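Local coordinates for protein myosin-I heavy chain (Dictyostelium discoideum, PDB 5EJY) that is an actin-based class VII myosin motor with ATPase activity, involved in early phagocytosis and adhesion, and represented here by the first MyTH4-FERM unit of its tail, at residues K65-Y69 / F84-F90; I105-L109 / F131-T135; E255-A259 / G482-K486; G338-L342 / K381-H385; C409-E415 / N426-N432. The contacts are given in a common frame with arbitrary orientation. Numbering follows the deposited sequence.

How the interactions relate
Interactions 1 and 2 belong to the MyTH4 domain. Both are buried helix packing without a hydrogen bond across the segments, and they touch: Tyr69 OH lies 3.3 Å from Phe131 CE2. Interactions 3, 4 and 5 belong to the FERM region. Interaction 4 is also buried helix packing, but it includes a histidine-serine hydrogen bond. Interaction 5 is a mostly buried beta ladder held by backbone bonds. Interaction 3 is more exposed and the most polar, with an aspartate N-cap, side-chain hydrogen bonds and waters. It meets interaction 5 where Lys486 NZ lies 2.8 Å from Leu411 O. Interactions 1 and 4 are far apart, with centres about 60 Å from each other.

Interaction 1: residues K65-Y69 / F84-F90; sequences KVLHY and FYSPVKF
Residues 65-69 and 84-90 are both helical and run nearly antiparallel. Their axes approach to 8.7 Å and cross at -153°. The closest CA pair is Lys65 and Pro87, 5.0 Å apart. Helix 81-97 is kinked at Pro87 and Val88, whose N atoms make no bond to the turn before; proline has no N-H to give. Pro87 fits against the other backbone, with its CB 3.6 Å from Lys65 O. Pro87 CG lies 4.2 Å from Tyr69 CB. Tyr69 has a t chi1 and reaches across the interface. Tyr69 CD2 is 3.5 Å from Val88 CG2, and Tyr69 CE2 is 3.6 Å from Phe84 CE2. The Tyr69 and Phe84 rings meet obliquely, with centroids 5.2 Å apart and planes at 54°. At the other end, Lys65 (m, m, t, t) lies along the face of the Phe90 ring, whose chi1 is t. Lys65 CE sits 4.0 Å from the Phe90 ring centroid in a CH-pi contact. Lys65 NZ is 5.2 Å from the same centroid, at most a weak cation-pi attraction. No hydrogen bond crosses; the contact is mainly apolar and aromatic packing within the MyTH4 helical bundle. The Tyr69 hydroxyl bonds to Glu127 instead. Helix 119-133 packs on Val66, Tyr69 and Val88, helix 102-112 covers Val66 and Leu67, and helix 189-196 touches Tyr69 and Tyr85.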
# COMPACT_ATOMS: atom_id res chain seq x y z
N LYS A 65 -22.71 18.88 -8.11
CA LYS A 65 -21.40 18.38 -8.54
C LYS A 65 -21.52 17.32 -9.64
O LYS A 65 -20.71 17.29 -10.57
CB LYS A 65 -20.60 17.81 -7.36
CG LYS A 65 -20.39 18.75 -6.19
CD LYS A 65 -19.64 20.01 -6.58
CE LYS A 65 -19.31 20.84 -5.33
NZ LYS A 65 -18.91 22.23 -5.65
N VAL A 66 -22.52 16.45 -9.52
CA VAL A 66 -22.82 15.48 -10.57
C VAL A 66 -23.10 16.20 -11.90
O VAL A 66 -22.48 15.90 -12.92
CB VAL A 66 -24.03 14.59 -10.20
CG1 VAL A 66 -24.45 13.70 -11.38
CG2 VAL A 66 -23.73 13.74 -8.95
N LEU A 67 -24.02 17.15 -11.87
CA LEU A 67 -24.33 17.93 -13.07
C LEU A 67 -23.07 18.57 -13.63
O LEU A 67 -22.84 18.56 -14.84
CB LEU A 67 -25.37 19.00 -12.76
CG LEU A 67 -26.77 18.47 -12.47
CD1 LEU A 67 -27.71 19.60 -12.07
CD2 LEU A 67 -27.29 17.73 -13.67
N HIS A 68 -22.26 19.15 -12.74
CA HIS A 68 -21.03 19.81 -13.17
C HIS A 68 -20.08 18.86 -13.89
O HIS A 68 -19.49 19.22 -14.91
CB HIS A 68 -20.32 20.45 -11.98
CG HIS A 68 -19.18 21.33 -12.37
ND1 HIS A 68 -17.89 20.85 -12.51
CD2 HIS A 68 -19.12 22.65 -12.67
CE1 HIS A 68 -17.09 21.84 -12.87
NE2 HIS A 68 -17.82 22.94 -12.98
N TYR A 69 -19.91 17.64 -13.37
CA TYR A 69 -19.02 16.67 -14.00
C TYR A 69 -19.60 16.21 -15.33
O TYR A 69 -18.88 16.07 -16.32
CB TYR A 69 -18.75 15.46 -13.09
CG TYR A 69 -17.83 14.44 -13.73
CD1 TYR A 69 -18.34 13.34 -14.41
CD2 TYR A 69 -16.45 14.57 -13.64
CE1 TYR A 69 -17.50 12.40 -15.00
CE2 TYR A 69 -15.61 13.64 -14.23
CZ TYR A 69 -16.13 12.56 -14.90
OH TYR A 69 -15.28 11.65 -15.47
N PHE A 84 -10.72 19.14 -13.20
CA PHE A 84 -11.66 18.20 -13.80
C PHE A 84 -12.25 17.22 -12.79
O PHE A 84 -13.43 16.87 -12.86
CB PHE A 84 -10.96 17.42 -14.91
CG PHE A 84 -11.86 16.45 -15.62
CD1 PHE A 84 -12.80 16.91 -16.53
CD2 PHE A 84 -11.76 15.09 -15.39
CE1 PHE A 84 -13.63 16.03 -17.19
CE2 PHE A 84 -12.59 14.20 -16.05
CZ PHE A 84 -13.53 14.67 -16.96
N TYR A 85 -11.44 16.76 -11.85
CA TYR A 85 -11.88 15.76 -10.89
C TYR A 85 -12.38 16.33 -9.57
O TYR A 85 -12.90 15.59 -8.73
CB TYR A 85 -10.77 14.73 -10.64
CG TYR A 85 -10.59 13.82 -11.81
CD1 TYR A 85 -11.56 12.89 -12.14
CD2 TYR A 85 -9.46 13.89 -12.61
CE1 TYR A 85 -11.42 12.05 -13.23
CE2 TYR A 85 -9.30 13.06 -13.70
CZ TYR A 85 -10.28 12.14 -14.01
OH TYR A 85 -10.12 11.31 -15.08
N SER A 86 -12.24 17.64 -9.38
CA SER A 86 -12.67 18.27 -8.14
C SER A 86 -14.13 17.96 -7.74
O SER A 86 -14.39 17.68 -6.56
CB SER A 86 -12.38 19.78 -8.13
OG SER A 86 -13.10 20.45 -9.14
N PRO A 87 -15.07 18.02 -8.69
CA PRO A 87 -16.43 17.65 -8.26
C PRO A 87 -16.53 16.18 -7.85
O PRO A 87 -17.32 15.84 -6.97
CB PRO A 87 -17.29 17.92 -9.51
CG PRO A 87 -16.32 17.85 -10.65
CD PRO A 87 -15.02 18.39 -10.11
N VAL A 88 -15.74 15.32 -8.49
CA VAL A 88 -15.69 13.90 -8.14
C VAL A 88 -15.14 13.69 -6.72
O VAL A 88 -15.71 12.95 -5.92
CB VAL A 88 -14.87 13.08 -9.16
CG1 VAL A 88 -14.75 11.63 -8.73
CG2 VAL A 88 -15.51 13.17 -10.54
N LYS A 89 -14.04 14.38 -6.41
CA LYS A 89 -13.44 14.31 -5.08
C LYS A 89 -14.43 14.73 -4.01
O LYS A 89 -14.50 14.14 -2.93
CB LYS A 89 -12.20 15.21 -5.03
CG LYS A 89 -11.03 14.74 -5.87
CD LYS A 89 -10.44 13.45 -5.32
CE LYS A 89 -9.16 13.06 -6.05
NZ LYS A 89 -7.96 13.82 -5.59
N PHE A 90 -15.20 15.77 -4.29
CA PHE A 90 -16.19 16.24 -3.33
C PHE A 90 -17.20 15.13 -3.02
O PHE A 90 -17.45 14.79 -1.85
CB PHE A 90 -16.90 17.48 -3.87
CG PHE A 90 -17.94 18.03 -2.94
CD1 PHE A 90 -17.61 18.98 -1.99
CD2 PHE A 90 -19.25 17.59 -3.01
CE1 PHE A 90 -18.56 19.49 -1.13
CE2 PHE A 90 -20.21 18.08 -2.14
CZ PHE A 90 -19.87 19.04 -1.21

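Interaction 2: residues I105-L109 / F131-T135; sequences IYCQL and FTCST
A tyrosine ring meets a threonine methyl over its face and a cysteine sulfur at its edge. Tyr106, with chi1 -86° and chi2 -82°, extends from helical residues 105-109 toward the end of helix 119-133. Thr132 CG2 lies 3.9 Å from the Tyr106 ring centroid, a CH-pi contact. Cys133 SG is 5.3 Å from that centroid, near the ring plane, and 4.0 Å from Tyr106 CE1. The closest CA pair is Tyr106 and Thr132, 7.9 Å apart, so side chains bridge the helices. Thr132 (m) also meets Ile105, CG2 to CG2 at 4.1 Å, and its OG1 is 3.4 Å from Leu109 CD1. The 131-135 segment is helical to Cys133 and then turns, with Thr135 OG1 bonded to Phe131 O at 2.8 Å. This packing joins two helices of the MyTH4 domain. No hydrogen bond crosses it. Tyr106 OH bonds to Phe136 O and Thr132 OG1 to Leu128 O, so both hydroxyls are satisfied elsewhere and the contact itself rests on van der Waals, CH-pi and sulfur-aromatic packing.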
# COMPACT_ATOMS: atom_id res chain seq x y z
N ILE A 105 -26.11 9.16 -2.98
CA ILE A 105 -25.23 9.29 -4.13
C ILE A 105 -25.56 8.26 -5.21
O ILE A 105 -25.69 8.62 -6.39
CB ILE A 105 -23.73 9.17 -3.72
CG1 ILE A 105 -23.34 10.33 -2.80
CG2 ILE A 105 -22.82 9.10 -4.95
CD1 ILE A 105 -22.15 10.02 -1.88
N TYR A 106 -25.72 7.00 -4.84
CA TYR A 106 -26.00 6.00 -5.85
C TYR A 106 -27.34 6.25 -6.55
O TYR A 106 -27.46 6.05 -7.75
CB TYR A 106 -25.98 4.59 -5.26
CG TYR A 106 -24.60 3.96 -5.21
CD1 TYR A 106 -24.06 3.35 -6.33
CD2 TYR A 106 -23.84 3.99 -4.05
CE1 TYR A 106 -22.80 2.76 -6.30
CE2 TYR A 106 -22.57 3.40 -4.00
CZ TYR A 106 -22.07 2.78 -5.13
OH TYR A 106 -20.83 2.19 -5.10
N CYS A 107 -28.34 6.70 -5.80
CA CYS A 107 -29.66 6.97 -6.38
C CYS A 107 -29.59 8.11 -7.37
O CYS A 107 -30.28 8.09 -8.38
CB CYS A 107 -30.70 7.29 -5.29
SG CYS A 107 -31.25 5.87 -4.37
N GLN A 108 -28.78 9.12 -7.06
CA GLN A 108 -28.59 10.23 -7.99
C GLN A 108 -27.96 9.76 -9.30
O GLN A 108 -28.30 10.27 -10.37
CB GLN A 108 -27.74 11.34 -7.38
CG GLN A 108 -28.40 12.05 -6.21
CD GLN A 108 -27.57 13.23 -5.70
OE1 GLN A 108 -26.69 13.73 -6.40
NE2 GLN A 108 -27.85 13.66 -4.48
N LEU A 109 -27.03 8.81 -9.21
CA LEU A 109 -26.36 8.31 -10.42
C LEU A 109 -27.27 7.38 -11.24
O LEU A 109 -27.25 7.39 -12.47
CB LEU A 109 -25.05 7.60 -10.06
CG LEU A 109 -24.08 8.49 -9.27
CD1 LEU A 109 -22.83 7.72 -8.84
CD2 LEU A 109 -23.71 9.74 -10.07
N PHE A 131 -16.41 5.45 -10.61
CA PHE A 131 -15.61 6.08 -9.55
C PHE A 131 -16.19 5.70 -8.20
O PHE A 131 -15.46 5.43 -7.25
CB PHE A 131 -15.64 7.61 -9.63
CG PHE A 131 -15.09 8.19 -10.91
CD1 PHE A 131 -14.01 7.61 -11.55
CD2 PHE A 131 -15.63 9.35 -11.44
CE1 PHE A 131 -13.49 8.15 -12.72
CE2 PHE A 131 -15.13 9.91 -12.62
CZ PHE A 131 -14.06 9.30 -13.26
N THR A 132 -17.52 5.72 -8.10
CA THR A 132 -18.19 5.52 -6.82
C THR A 132 -18.05 4.07 -6.39
O THR A 132 -17.72 3.80 -5.24
CB THR A 132 -19.69 5.94 -6.90
OG1 THR A 132 -19.76 7.30 -7.34
CG2 THR A 132 -20.36 5.83 -5.52
N CYS A 133 -18.30 3.14 -7.31
CA CYS A 133 -18.12 1.72 -7.03
C CYS A 133 -16.70 1.39 -6.57
O CYS A 133 -16.50 0.44 -5.81
CB CYS A 133 -18.46 0.89 -8.27
SG CYS A 133 -20.24 0.84 -8.64
N SER A 134 -15.73 2.15 -7.08
CA SER A 134 -14.31 1.95 -6.74
C SER A 134 -13.94 2.53 -5.37
O SER A 134 -12.79 2.38 -4.93
CB SER A 134 -13.43 2.60 -7.82
OG SER A 134 -13.73 2.07 -9.11
N THR A 135 -14.90 3.18 -4.72
CA THR A 135 -14.64 3.88 -3.45
C THR A 135 -15.43 3.32 -2.26
O THR A 135 -14.87 3.11 -1.18
CB THR A 135 -14.87 5.41 -3.58
OG1 THR A 135 -14.23 5.90 -4.78
CG2 THR A 135 -14.30 6.17 -2.34

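Interaction 3: residues E255-A259 / G482-K486; sequences ERDIA and GDVQK
Asp257 and Asp483 carry the main polar links. Asp257 N donates to Asp483 OD2 at 2.8 Å and weakly to Asp483 OD1 at 3.4 Å. Gln485 NE2 donates to Asp257 OD2 at 2.9 Å. Asp483 (chi1 t) is also the N-cap of helix 484-499; its OD1 accepts from Lys486 N at 3.2 Å. One carboxylate thus caps a helix and holds the extended 255-259 backbone. Water 2 joins Asp257 O (2.7 Å) to Asp483 OD1, weakly, at 3.5 Å. Water 1 joins Glu255 OE1 (2.6 Å) to Lys486 NZ, also weakly, at 3.4 Å. Lys486 NZ bonds mainly to Leu411 O, and Glu255 also pairs with Lys290. Arg256 (m, m, t) folds back so that NH1 bonds to Glu255 O at 2.9 Å, with Gly482 O over its guanidinium face. In the packing, Asp257 CB lies 3.8 Å from Lys486 CB, and Gln485 NE2 3.7 Å from Ala259 CB. The nearest CA pair is Asp257-Lys486, 5.3 Å. The contact joins edge strand 254-256 of the ubiquitin-like FERM lobe to the C-terminal helix. Arg256 makes backbone hydrogen bonds to Glu249 of strand 245-251, and Lys292 forms a salt bridge with Asp257.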
# COMPACT_ATOMS: atom_id res chain seq x y z
N GLU A 255 10.66 4.51 5.85
CA GLU A 255 9.82 3.36 5.52
C GLU A 255 8.70 3.13 6.52
O GLU A 255 8.91 3.25 7.73
CB GLU A 255 10.65 2.08 5.42
CG GLU A 255 11.78 2.12 4.41
CD GLU A 255 12.54 0.80 4.36
OE1 GLU A 255 12.31 -0.06 5.24
OE2 GLU A 255 13.36 0.62 3.44
N ARG A 256 7.51 2.78 6.02
CA ARG A 256 6.40 2.39 6.86
C ARG A 256 5.75 1.12 6.32
O ARG A 256 5.59 0.95 5.11
CB ARG A 256 5.34 3.50 6.96
CG ARG A 256 5.75 4.74 7.77
CD ARG A 256 5.83 4.45 9.28
NE ARG A 256 6.24 5.64 10.03
CZ ARG A 256 7.51 5.95 10.31
NH1 ARG A 256 8.50 5.16 9.91
NH2 ARG A 256 7.79 7.05 11.00
N ASP A 257 5.36 0.25 7.25
CA ASP A 257 4.74 -1.02 6.93
C ASP A 257 3.40 -0.79 6.25
O ASP A 257 2.69 0.17 6.56
CB ASP A 257 4.54 -1.81 8.24
CG ASP A 257 3.91 -3.17 8.02
OD1 ASP A 257 4.61 -4.07 7.52
OD2 ASP A 257 2.72 -3.35 8.35
N ILE A 258 3.05 -1.68 5.33
CA ILE A 258 1.71 -1.69 4.75
C ILE A 258 1.06 -3.01 5.15
O ILE A 258 1.61 -4.08 4.89
CB ILE A 258 1.76 -1.56 3.21
CG1 ILE A 258 2.39 -0.22 2.78
CG2 ILE A 258 0.35 -1.69 2.61
CD1 ILE A 258 2.65 -0.13 1.24
N ALA A 259 -0.10 -2.96 5.81
CA ALA A 259 -0.76 -4.20 6.23
C ALA A 259 -1.23 -5.05 5.04
O ALA A 259 -1.50 -4.51 3.97
CB ALA A 259 -1.94 -3.89 7.14
N GLY A 482 9.15 4.51 15.30
CA GLY A 482 8.41 5.26 14.31
C GLY A 482 7.38 4.42 13.56
O GLY A 482 6.37 4.94 13.10
N ASP A 483 7.65 3.13 13.42
CA ASP A 483 6.76 2.25 12.64
C ASP A 483 6.09 1.23 13.55
O ASP A 483 6.40 0.04 13.48
CB ASP A 483 7.55 1.54 11.55
CG ASP A 483 6.65 0.91 10.46
OD1 ASP A 483 5.45 0.71 10.66
OD2 ASP A 483 7.17 0.60 9.39
N VAL A 484 5.17 1.71 14.37
CA VAL A 484 4.49 0.85 15.35
C VAL A 484 3.80 -0.34 14.69
O VAL A 484 3.87 -1.47 15.18
CB VAL A 484 3.48 1.64 16.20
CG1 VAL A 484 2.72 0.72 17.16
CG2 VAL A 484 4.20 2.73 16.98
N GLN A 485 3.14 -0.11 13.56
CA GLN A 485 2.42 -1.20 12.91
C GLN A 485 3.35 -2.34 12.51
O GLN A 485 2.98 -3.51 12.61
CB GLN A 485 1.62 -0.69 11.70
CG GLN A 485 0.82 -1.77 11.00
CD GLN A 485 0.01 -1.23 9.83
OE1 GLN A 485 -1.02 -0.59 10.03
NE2 GLN A 485 0.49 -1.46 8.61
N LYS A 486 4.56 -2.02 12.06
CA LYS A 486 5.54 -3.04 11.72
C LYS A 486 5.87 -3.90 12.93
O LYS A 486 5.86 -5.13 12.86
CB LYS A 486 6.83 -2.40 11.17
CG LYS A 486 7.86 -3.43 10.71
CD LYS A 486 9.16 -2.78 10.23
CE LYS A 486 10.18 -3.84 9.78
NZ LYS A 486 11.51 -3.29 9.32
O HOH W 1 10.60 -1.55 6.49
O HOH W 2 2.64 1.63 8.88

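Interaction 4: residues G338-L342 / K381-H385; sequences GSLKL and KYKSH
Lys381 begins the second segment, on helix 375-383, and faces residues 338-342 of helix 331-346. Its CG lies 3.5 Å from Ser339 OG, while the rest of the side chain leads away. Tyr382 follows at the closest backbone approach, its CA 4.9 Å from Ser339 CA, consistent with the small side chain of Ser339. Tyr382 (chi1 t) turns its ring face to Leu342 (t, p), whose CD2 is 3.5 Å from the ring centroid, a CH-pi contact. Its hydroxyl bonds to Ser347 O outside the segments. After Lys383 and Ser384, His385 (chi1 m, phi/psi -88/53) points its side chain back toward residues 338-342. His385 NE2 donates to Ser339 OG (chi1 p) at 2.7 Å. Leu340 CD2 sits over the His385 ring, 3.8 Å from its centroid, in a second CH-pi contact. This is helix packing within the all-helical central lobe of the FERM domain. Ser339 OG also bonds to Ile335 O and Ser336 O of its own helix. Two leucines cover two rings, and the one polar bond across the contact is buried, so His385 is held by both a hydrogen bond and apolar packing.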
# COMPACT_ATOMS: atom_id res chain seq x y z
N GLY A 338 31.97 -3.68 2.16
CA GLY A 338 31.96 -2.72 1.07
C GLY A 338 33.15 -2.86 0.13
O GLY A 338 33.02 -2.63 -1.08
N SER A 339 34.30 -3.24 0.68
CA SER A 339 35.50 -3.42 -0.14
C SER A 339 35.38 -4.66 -1.03
O SER A 339 35.84 -4.66 -2.16
CB SER A 339 36.77 -3.49 0.73
OG SER A 339 36.81 -4.69 1.49
N LEU A 340 34.77 -5.71 -0.50
CA LEU A 340 34.50 -6.91 -1.30
C LEU A 340 33.50 -6.62 -2.41
O LEU A 340 33.68 -7.07 -3.55
CB LEU A 340 34.03 -8.07 -0.41
CG LEU A 340 35.14 -8.71 0.42
CD1 LEU A 340 34.60 -9.63 1.49
CD2 LEU A 340 36.12 -9.46 -0.50
N LYS A 341 32.47 -5.84 -2.10
CA LYS A 341 31.47 -5.46 -3.09
C LYS A 341 32.11 -4.68 -4.24
O LYS A 341 31.75 -4.84 -5.41
CB LYS A 341 30.34 -4.66 -2.44
CG LYS A 341 29.21 -4.25 -3.38
CD LYS A 341 28.08 -3.57 -2.61
CE LYS A 341 27.23 -2.64 -3.49
NZ LYS A 341 26.29 -1.81 -2.66
N LEU A 342 33.07 -3.83 -3.90
CA LEU A 342 33.76 -3.05 -4.92
C LEU A 342 34.63 -3.94 -5.80
O LEU A 342 34.68 -3.76 -7.02
CB LEU A 342 34.61 -1.94 -4.28
CG LEU A 342 35.29 -0.97 -5.25
CD1 LEU A 342 34.29 -0.38 -6.23
CD2 LEU A 342 36.02 0.14 -4.48
N LYS A 381 41.95 -1.54 2.08
CA LYS A 381 41.32 -2.85 2.20
C LYS A 381 40.94 -3.34 0.80
O LYS A 381 40.99 -4.53 0.52
CB LYS A 381 40.09 -2.78 3.11
CG LYS A 381 39.54 -4.14 3.53
CD LYS A 381 40.45 -4.83 4.54
CE LYS A 381 39.90 -6.19 4.94
NZ LYS A 381 40.59 -6.76 6.13
N TYR A 382 40.57 -2.40 -0.06
CA TYR A 382 40.17 -2.69 -1.43
C TYR A 382 41.37 -3.18 -2.24
O TYR A 382 41.32 -4.26 -2.85
CB TYR A 382 39.56 -1.43 -2.07
CG TYR A 382 39.33 -1.49 -3.56
CD1 TYR A 382 39.45 -0.34 -4.33
CD2 TYR A 382 38.96 -2.67 -4.20
CE1 TYR A 382 39.23 -0.36 -5.69
CE2 TYR A 382 38.74 -2.70 -5.57
CZ TYR A 382 38.88 -1.54 -6.31
OH TYR A 382 38.67 -1.54 -7.67
N LYS A 383 42.45 -2.40 -2.22
CA LYS A 383 43.70 -2.79 -2.87
C LYS A 383 44.10 -4.20 -2.44
O LYS A 383 44.64 -4.97 -3.23
CB LYS A 383 44.83 -1.82 -2.51
CG LYS A 383 44.79 -0.49 -3.24
CD LYS A 383 46.00 0.36 -2.85
CE LYS A 383 46.12 1.62 -3.70
NZ LYS A 383 47.37 2.37 -3.37
N SER A 384 43.80 -4.53 -1.19
CA SER A 384 44.15 -5.82 -0.60
C SER A 384 43.54 -7.05 -1.28
O SER A 384 44.03 -8.16 -1.09
CB SER A 384 43.74 -5.83 0.88
OG SER A 384 43.62 -7.15 1.37
N HIS A 385 42.47 -6.87 -2.05
CA HIS A 385 41.72 -8.02 -2.58
C HIS A 385 42.23 -8.57 -3.91
O HIS A 385 41.45 -8.74 -4.86
CB HIS A 385 40.23 -7.68 -2.68
CG HIS A 385 39.61 -7.32 -1.36
ND1 HIS A 385 39.54 -8.20 -0.31
CD2 HIS A 385 39.04 -6.17 -0.93
CE1 HIS A 385 38.94 -7.62 0.72
NE2 HIS A 385 38.63 -6.38 0.36

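Interaction 5: residues C409-E415 / N426-N432; sequences CSLVVCE and NFVLALN
Strands 410-415 and 426-432 pair antiparallel, with axes 4.7 Å apart and N-to-C directions at 152°. Three hydrogen-bonded pairs satisfy both backbone partners. Ser410 N to Leu431 O and Leu431 N to Ser410 O are each 2.8 Å. Val412 N to Leu429 O is 2.9 Å, and Leu429 N to Val412 O is 2.8 Å. Cys414 N to Phe427 O is 3.0 Å, and Phe427 N to Cys414 O is 3.1 Å. Between them lie the non-hydrogen-bonded pairs Leu411-Ala430 and Val413-Val428, with Glu415-Asn426 at the end. The outward backbone of Val428 and Ala430 bonds to strand 435-440, and the backbone of Glu415 bonds to that of Phe480. Leu411 O accepts from Lys486 NZ, Val413 O from Thr481 OG1 and Asn432 O from Tyr452 OH. Ser410 OG bonds to Lys292 O and Tyr494 OH. Water 3 lies within reach of Cys414 O (3.1 Å) and Asn426 OD1 (2.8 Å). One face holds Ser410, Val412, Cys414, Phe427, Leu429 and Leu431. Cys414 CB lies 3.8 Å from the Phe427 (chi1 p) ring centroid, over its face. The two strands form a beta hairpin in an antiparallel sheet packed by C-terminal helix 484-499, as in the PH-like third lobe of FERM domains.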
# COMPACT_ATOMS: atom_id res chain seq x y z
N CYS A 409 17.06 -11.51 10.66
CA CYS A 409 16.16 -10.93 11.66
C CYS A 409 15.33 -9.81 11.05
O CYS A 409 15.83 -9.05 10.22
CB CYS A 409 16.98 -10.31 12.80
SG CYS A 409 17.89 -11.49 13.82
N SER A 410 14.09 -9.67 11.51
CA SER A 410 13.27 -8.51 11.17
C SER A 410 13.70 -7.37 12.10
O SER A 410 13.64 -7.52 13.32
CB SER A 410 11.79 -8.82 11.38
OG SER A 410 11.43 -10.07 10.78
N LEU A 411 14.11 -6.25 11.53
CA LEU A 411 14.76 -5.19 12.30
C LEU A 411 13.83 -4.02 12.56
O LEU A 411 13.09 -3.59 11.67
CB LEU A 411 16.00 -4.70 11.56
CG LEU A 411 17.05 -5.76 11.23
CD1 LEU A 411 18.26 -5.12 10.57
CD2 LEU A 411 17.45 -6.53 12.50
N VAL A 412 13.88 -3.50 13.79
CA VAL A 412 13.08 -2.34 14.17
C VAL A 412 13.92 -1.42 15.06
O VAL A 412 14.44 -1.85 16.09
CB VAL A 412 11.82 -2.76 14.96
CG1 VAL A 412 10.97 -1.53 15.30
CG2 VAL A 412 11.00 -3.78 14.17
N VAL A 413 14.05 -0.16 14.66
CA VAL A 413 14.79 0.83 15.45
C VAL A 413 13.89 1.37 16.56
O VAL A 413 12.78 1.85 16.29
CB VAL A 413 15.29 2.00 14.57
CG1 VAL A 413 15.99 3.07 15.42
CG2 VAL A 413 16.21 1.49 13.47
N CYS A 414 14.37 1.30 17.80
CA CYS A 414 13.56 1.71 18.94
C CYS A 414 14.31 2.59 19.93
O CYS A 414 15.54 2.72 19.88
CB CYS A 414 13.04 0.49 19.71
SG CYS A 414 12.07 -0.68 18.76
N GLU A 415 13.55 3.18 20.83
CA GLU A 415 14.13 3.82 22.00
C GLU A 415 13.19 3.63 23.18
O GLU A 415 12.02 3.29 23.01
CB GLU A 415 14.41 5.29 21.73
CG GLU A 415 13.18 6.12 21.43
CD GLU A 415 13.54 7.49 20.86
OE1 GLU A 415 14.45 7.55 20.01
OE2 GLU A 415 12.93 8.49 21.29
N ASN A 426 18.76 3.96 23.18
CA ASN A 426 18.58 3.59 21.79
C ASN A 426 19.00 2.15 21.58
O ASN A 426 20.10 1.76 21.96
CB ASN A 426 19.37 4.52 20.87
CG ASN A 426 19.03 5.98 21.08
OD1 ASN A 426 18.08 6.50 20.50
ND2 ASN A 426 19.81 6.64 21.92
N PHE A 427 18.11 1.35 21.01
CA PHE A 427 18.41 -0.04 20.78
C PHE A 427 17.68 -0.52 19.52
O PHE A 427 16.93 0.24 18.89
CB PHE A 427 17.98 -0.89 21.98
CG PHE A 427 16.52 -0.75 22.34
CD1 PHE A 427 16.08 0.33 23.09
CD2 PHE A 427 15.60 -1.69 21.92
CE1 PHE A 427 14.73 0.47 23.42
CE2 PHE A 427 14.25 -1.56 22.24
CZ PHE A 427 13.81 -0.48 22.99
N VAL A 428 17.91 -1.76 19.15
CA VAL A 428 17.27 -2.36 17.98
C VAL A 428 16.50 -3.56 18.50
O VAL A 428 17.00 -4.29 19.37
CB VAL A 428 18.32 -2.80 16.96
CG1 VAL A 428 17.72 -3.77 15.92
CG2 VAL A 428 18.96 -1.59 16.27
N LEU A 429 15.28 -3.73 18.04
CA LEU A 429 14.61 -5.01 18.25
C LEU A 429 14.86 -5.85 17.01
O LEU A 429 14.54 -5.44 15.89
CB LEU A 429 13.11 -4.84 18.50
CG LEU A 429 12.75 -4.19 19.84
CD1 LEU A 429 11.24 -4.15 20.06
CD2 LEU A 429 13.44 -4.94 20.98
N ALA A 430 15.47 -7.01 17.20
CA ALA A 430 15.72 -7.93 16.11
C ALA A 430 14.84 -9.15 16.33
O ALA A 430 15.09 -9.94 17.25
CB ALA A 430 17.20 -8.31 16.07
N LEU A 431 13.79 -9.29 15.52
CA LEU A 431 12.84 -10.38 15.72
C LEU A 431 13.06 -11.54 14.75
O LEU A 431 13.24 -11.35 13.54
CB LEU A 431 11.38 -9.89 15.64
CG LEU A 431 10.89 -8.89 16.71
CD1 LEU A 431 11.44 -7.51 16.40
CD2 LEU A 431 9.38 -8.86 16.77
N ASN A 432 13.07 -12.76 15.29
CA ASN A 432 13.18 -13.96 14.47
C ASN A 432 12.39 -15.07 15.14
O ASN A 432 11.68 -14.81 16.12
CB ASN A 432 14.65 -14.33 14.24
CG ASN A 432 15.41 -14.53 15.54
OD1 ASN A 432 14.84 -14.89 16.56
ND2 ASN A 432 16.71 -14.29 15.51
O HOH W 3 16.74 5.15 18.44